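Local atomic coordinates of nitrite oxidoreductase subunit A (Kuenenia stuttgartiensis, PDB entry 7B04), a protein that belongs to the molybdopterin oxidoreductase family and carries a molybdenum atom, two MD1 groups and an iron-sulfur cluster. Residues D292-Q304 and L309-V323. Numbering follows the deposited sequence.
With MD1 (phosphoric acid 4-(2-amino-4-oxo-3,4,5,6,-tetrahydro-pteridin-6-yl)-2-hydroxy-3,4-dimercapto-but-3-en-yl ester guanylate ester), chain C.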
# COMPACT_ATOMS: atom_id res chain seq x y z
N ASP B 292 5.05 2.93 21.63
CA ASP B 292 4.66 4.07 20.82
C ASP B 292 5.84 4.40 19.91
O ASP B 292 6.92 4.76 20.40
CB ASP B 292 4.30 5.28 21.68
CG ASP B 292 3.04 5.07 22.49
OD1 ASP B 292 2.17 4.29 22.05
OD2 ASP B 292 2.93 5.67 23.58
N MET B 293 5.64 4.29 18.60
CA MET B 293 6.77 4.27 17.67
C MET B 293 7.53 5.59 17.59
O MET B 293 8.55 5.64 16.91
CB MET B 293 6.31 3.83 16.28
CG MET B 293 5.37 2.63 16.34
SD MET B 293 4.94 1.95 14.74
CE MET B 293 6.57 1.61 14.06
N ASN B 294 7.07 6.68 18.19
CA ASN B 294 7.98 7.81 18.29
C ASN B 294 9.20 7.45 19.14
O ASN B 294 10.28 8.04 18.98
CB ASN B 294 7.27 9.06 18.82
CG ASN B 294 6.64 8.86 20.17
OD1 ASN B 294 6.66 7.76 20.73
ND2 ASN B 294 6.07 9.93 20.72
N ASP B 295 9.05 6.46 20.04
CA ASP B 295 10.15 6.03 20.90
C ASP B 295 11.27 5.36 20.11
O ASP B 295 12.44 5.49 20.47
CB ASP B 295 9.59 5.07 21.97
CG ASP B 295 10.60 4.70 23.05
OD1 ASP B 295 11.83 4.77 22.85
OD2 ASP B 295 10.15 4.30 24.15
N VAL B 296 10.94 4.67 19.00
CA VAL B 296 12.00 4.00 18.25
C VAL B 296 13.03 5.01 17.74
O VAL B 296 14.22 4.69 17.61
CB VAL B 296 11.44 3.10 17.12
CG1 VAL B 296 10.56 3.84 16.19
CG2 VAL B 296 12.55 2.47 16.36
N ARG B 297 12.61 6.25 17.47
CA ARG B 297 13.57 7.24 17.00
C ARG B 297 14.56 7.64 18.09
O ARG B 297 15.51 8.36 17.81
CB ARG B 297 12.85 8.48 16.46
CG ARG B 297 13.71 9.36 15.54
CD ARG B 297 12.91 10.46 14.84
NE ARG B 297 12.59 11.58 15.72
CZ ARG B 297 11.90 12.65 15.33
NH1 ARG B 297 11.65 13.62 16.19
NH2 ARG B 297 11.46 12.74 14.08
N PHE B 298 14.35 7.17 19.33
CA PHE B 298 15.36 7.30 20.37
C PHE B 298 16.45 6.24 20.24
O PHE B 298 17.54 6.42 20.80
CB PHE B 298 14.72 7.20 21.75
CG PHE B 298 13.88 8.39 22.13
CD1 PHE B 298 14.02 9.60 21.47
CD2 PHE B 298 12.94 8.29 23.14
CE1 PHE B 298 13.24 10.69 21.81
CE2 PHE B 298 12.16 9.38 23.49
CZ PHE B 298 12.31 10.58 22.83
N SER B 299 16.18 5.14 19.52
CA SER B 299 17.15 4.06 19.41
C SER B 299 18.38 4.50 18.63
O SER B 299 18.28 5.27 17.67
CB SER B 299 16.51 2.85 18.73
OG SER B 299 15.43 2.33 19.50
N LYS B 300 19.55 4.01 19.05
CA LYS B 300 20.80 4.29 18.36
C LYS B 300 21.40 3.11 17.61
O LYS B 300 22.20 3.32 16.69
CB LYS B 300 21.83 4.86 19.35
CG LYS B 300 21.37 6.17 19.97
CD LYS B 300 21.00 7.19 18.89
CE LYS B 300 20.45 8.48 19.48
NZ LYS B 300 19.99 9.43 18.42
N LEU B 301 21.08 1.87 17.99
CA LEU B 301 21.30 0.72 17.11
C LEU B 301 20.00 -0.06 17.09
O LEU B 301 19.61 -0.68 18.09
CB LEU B 301 22.46 -0.16 17.56
CG LEU B 301 22.51 -1.44 16.71
CD1 LEU B 301 23.34 -1.26 15.46
CD2 LEU B 301 23.02 -2.63 17.52
N LEU B 302 19.34 -0.04 15.94
CA LEU B 302 18.01 -0.59 15.77
C LEU B 302 18.07 -1.83 14.89
O LEU B 302 18.50 -1.75 13.74
CB LEU B 302 17.10 0.47 15.17
CG LEU B 302 15.72 -0.07 14.89
CD1 LEU B 302 15.23 -0.53 16.21
CD2 LEU B 302 14.95 1.10 14.48
N ILE B 303 17.61 -2.96 15.42
CA ILE B 303 17.71 -4.26 14.76
C ILE B 303 16.33 -4.73 14.34
O ILE B 303 15.38 -4.69 15.13
CB ILE B 303 18.39 -5.29 15.68
CG1 ILE B 303 19.83 -4.86 15.99
CG2 ILE B 303 18.37 -6.68 15.04
CD1 ILE B 303 20.44 -5.59 17.15
N GLN B 304 16.23 -5.19 13.09
CA GLN B 304 14.97 -5.63 12.49
C GLN B 304 15.19 -7.05 11.98
O GLN B 304 16.06 -7.27 11.13
CB GLN B 304 14.54 -4.71 11.35
CG GLN B 304 13.75 -3.48 11.76
CD GLN B 304 13.98 -2.30 10.83
OE1 GLN B 304 15.09 -2.09 10.33
NE2 GLN B 304 12.94 -1.52 10.58
N LEU B 309 9.24 -2.89 8.37
CA LEU B 309 8.70 -1.66 9.00
C LEU B 309 8.29 -0.65 7.93
O LEU B 309 7.31 0.03 8.13
CB LEU B 309 9.76 -1.11 9.96
CG LEU B 309 9.27 -0.70 11.34
CD1 LEU B 309 8.02 -1.43 11.75
CD2 LEU B 309 10.34 -0.88 12.38
N ILE B 310 9.05 -0.57 6.85
CA ILE B 310 8.83 0.33 5.68
C ILE B 310 7.53 0.02 4.96
O ILE B 310 6.94 0.96 4.49
CB ILE B 310 10.04 0.26 4.74
CG1 ILE B 310 11.21 1.06 5.29
CG2 ILE B 310 9.64 0.73 3.37
CD1 ILE B 310 11.21 1.14 6.76
N GLU B 311 7.11 -1.23 4.82
CA GLU B 311 5.89 -1.45 4.06
C GLU B 311 4.67 -1.76 4.91
O GLU B 311 3.55 -1.74 4.39
CB GLU B 311 6.01 -2.65 3.10
CG GLU B 311 7.13 -2.71 2.10
CD GLU B 311 6.87 -3.86 1.13
OE1 GLU B 311 5.72 -4.35 1.11
OE2 GLU B 311 7.79 -4.28 0.42
N ASN B 312 4.85 -2.02 6.21
CA ASN B 312 3.73 -2.49 7.01
C ASN B 312 3.43 -1.65 8.24
O ASN B 312 2.54 -2.01 9.01
CB ASN B 312 3.97 -3.94 7.42
CG ASN B 312 4.03 -4.88 6.22
OD1 ASN B 312 3.20 -4.80 5.31
ND2 ASN B 312 5.04 -5.74 6.19
N LYS B 313 4.17 -0.57 8.47
CA LYS B 313 3.82 0.45 9.46
C LYS B 313 4.15 1.81 8.88
O LYS B 313 4.76 2.67 9.52
CB LYS B 313 4.52 0.20 10.80
CG LYS B 313 4.24 -1.17 11.41
CD LYS B 313 3.22 -1.11 12.54
CE LYS B 313 2.69 -2.50 12.90
NZ LYS B 313 2.24 -3.27 11.71
N MET B 314 3.74 2.03 7.62
CA MET B 314 4.25 3.15 6.84
C MET B 314 4.05 4.52 7.48
O MET B 314 5.00 5.33 7.44
CB MET B 314 3.68 3.08 5.41
CG MET B 314 2.20 2.77 5.27
SD MET B 314 1.66 2.63 3.57
CE MET B 314 2.64 1.23 3.12
N PRO B 315 2.88 4.87 8.05
CA PRO B 315 2.76 6.23 8.59
C PRO B 315 3.71 6.52 9.75
O PRO B 315 4.03 7.69 9.98
CB PRO B 315 1.29 6.32 9.03
CG PRO B 315 0.81 4.94 9.06
CD PRO B 315 1.58 4.17 8.08
N GLU B 316 4.20 5.49 10.43
CA GLU B 316 5.15 5.70 11.52
C GLU B 316 6.55 5.28 11.13
O GLU B 316 7.46 5.33 11.96
CB GLU B 316 4.73 4.90 12.76
CG GLU B 316 3.23 4.72 12.94
CD GLU B 316 2.55 5.90 13.59
OE1 GLU B 316 3.23 6.93 13.80
OE2 GLU B 316 1.35 5.79 13.91
N ALA B 317 6.75 4.88 9.87
CA ALA B 317 8.06 4.41 9.44
C ALA B 317 9.10 5.52 9.51
O ALA B 317 10.28 5.25 9.74
CB ALA B 317 7.97 3.83 8.03
N HIS B 318 8.68 6.77 9.35
CA HIS B 318 9.65 7.87 9.41
C HIS B 318 10.38 7.90 10.74
O HIS B 318 11.49 8.44 10.81
CB HIS B 318 8.94 9.20 9.16
CG HIS B 318 8.20 9.73 10.35
ND1 HIS B 318 8.79 10.53 11.30
CD2 HIS B 318 6.91 9.56 10.74
CE1 HIS B 318 7.90 10.83 12.23
NE2 HIS B 318 6.76 10.26 11.91
N TRP B 319 9.80 7.33 11.79
CA TRP B 319 10.51 7.22 13.06
C TRP B 319 11.73 6.30 12.96
O TRP B 319 12.69 6.47 13.73
CB TRP B 319 9.55 6.71 14.14
CG TRP B 319 8.37 7.60 14.38
CD1 TRP B 319 7.07 7.35 14.06
CD2 TRP B 319 8.38 8.90 14.99
NE1 TRP B 319 6.27 8.40 14.43
CE2 TRP B 319 7.05 9.36 15.01
CE3 TRP B 319 9.38 9.71 15.52
CZ2 TRP B 319 6.70 10.61 15.54
CZ3 TRP B 319 9.04 10.94 16.05
CH2 TRP B 319 7.71 11.38 16.05
N VAL B 320 11.73 5.34 12.03
CA VAL B 320 12.90 4.48 11.86
C VAL B 320 13.84 5.00 10.78
O VAL B 320 15.06 4.99 10.97
CB VAL B 320 12.50 3.01 11.60
CG1 VAL B 320 11.83 2.82 10.26
CG2 VAL B 320 13.74 2.15 11.60
N THR B 321 13.30 5.45 9.64
CA THR B 321 14.15 5.96 8.57
C THR B 321 15.04 7.09 9.05
O THR B 321 16.14 7.29 8.51
CB THR B 321 13.29 6.43 7.39
OG1 THR B 321 12.46 7.52 7.80
CG2 THR B 321 12.42 5.29 6.87
N GLU B 322 14.59 7.84 10.05
CA GLU B 322 15.31 9.00 10.55
C GLU B 322 16.32 8.64 11.62
O GLU B 322 16.95 9.54 12.19
CB GLU B 322 14.32 10.04 11.08
CG GLU B 322 13.47 10.67 9.98
CD GLU B 322 12.27 11.43 10.52
OE1 GLU B 322 12.06 11.43 11.75
OE2 GLU B 322 11.52 12.01 9.70
N VAL B 323 16.50 7.35 11.92
CA VAL B 323 17.53 6.94 12.86
C VAL B 323 18.91 7.03 12.22
O VAL B 323 19.91 7.28 12.91
CB VAL B 323 17.23 5.51 13.38
CG1 VAL B 323 18.38 4.98 14.22
CG2 VAL B 323 15.93 5.50 14.16
PB MD1 C . 5.13 -8.10 9.10
O3B MD1 C . 5.05 -9.59 8.41
O1B MD1 C . 6.17 -7.27 8.40
O2B MD1 C . 5.49 -8.24 10.56
O3A MD1 C . 3.65 -7.38 8.96
C10 MD1 C . 2.54 -7.86 9.67
C11 MD1 C . 1.63 -6.66 10.06
O11 MD1 C . 1.75 -5.63 8.84
C12 MD1 C . 0.41 -7.12 10.39
S12 MD1 C . 0.27 -8.68 11.29
C13 MD1 C . -0.95 -6.42 10.13
S13 MD1 C . -2.42 -7.29 10.72
C14 MD1 C . -1.15 -5.18 9.42
N15 MD1 C . -0.73 -5.52 7.91
C16 MD1 C . -0.53 -4.38 7.12
C15 MD1 C . -0.96 -4.30 5.70
O14 MD1 C . -1.50 -5.23 5.19
N17 MD1 C . -0.71 -3.06 4.93
C17 MD1 C . -0.00 -1.85 5.60
N16 MD1 C . 0.23 -0.64 4.83
N18 MD1 C . 0.44 -1.93 7.04
C20 MD1 C . 0.20 -3.12 7.80
N8 MD1 C . 0.59 -3.25 9.15
C7 MD1 C . -0.56 -3.94 10.03
PA MD1 C . 5.84 -10.03 7.03
O1A MD1 C . 5.19 -11.28 6.49
O2A MD1 C . 5.72 -8.91 6.03
O5' MD1 C . 7.44 -10.34 7.31
C5' MD1 C . 8.34 -9.28 7.33
C4' MD1 C . 9.72 -9.70 6.72
O4' MD1 C . 10.30 -10.98 7.41
C1' MD1 C . 10.80 -11.83 6.20
N9 MD1 C . 10.92 -13.27 6.55
C4 MD1 C . 11.85 -13.67 7.40
N3 MD1 C . 12.90 -12.92 8.16
C2 MD1 C . 13.81 -13.64 9.05
N2 MD1 C . 14.82 -12.91 9.79
N1 MD1 C . 13.70 -15.07 9.19
C6 MD1 C . 12.69 -15.78 8.46
O6 MD1 C . 12.59 -16.95 8.58
C5 MD1 C . 11.74 -15.02 7.53
N7 MD1 C . 10.74 -15.43 6.75
C8 MD1 C . 10.22 -14.35 6.13
C2' MD1 C . 9.88 -11.62 5.35
O2' MD1 C . 10.34 -11.97 4.01
C3' MD1 C . 9.60 -9.99 5.48
O3' MD1 C . 10.59 -9.25 4.71
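W319 and R297 meet at the heart of a buried, mixed apolar and polar contact in which residues 309-323, helical over most of their length, pack against the helically wound residues 293-298 and strand 301-304 of the five-stranded parallel sheet. The indole lies flat on N294 and the M293 carbonyl carbon: N294 CB sits 3.5 Å from the centroid of its six-membered ring, a CH-pi contact only 8° off the normal, while H318 CE1 lies over the opposite face. R297 leaves with CG anti to the backbone N (chi1 -161°) and bends at chi3; W319 CZ3 lies 3.4 Å above one face of its guanidinium, the two planes 57° apart. Close to the guanidinium plane, R297 NH2 donates to E322 OE1 at 2.7 Å, a salt bridge that with CZ3 helps to orient the group. Nearer the cofactors, M293 SD rests on E316 CB at 3.6 Å; the E316 carboxylate is held by R113. L302 CD2, from strand 301-304, meets V320 CG2. Beyond this packing, N312 ND2 donates to MD1 O1B at 2.9 Å, and P315 touches the iron-sulfur cluster. This is the first half of a beta-alpha-beta crossover to parallel strand 329-332, with residues 311-314 lining the MD1 pocket and the K313 side chain about 7 Å from the molybdenum atom.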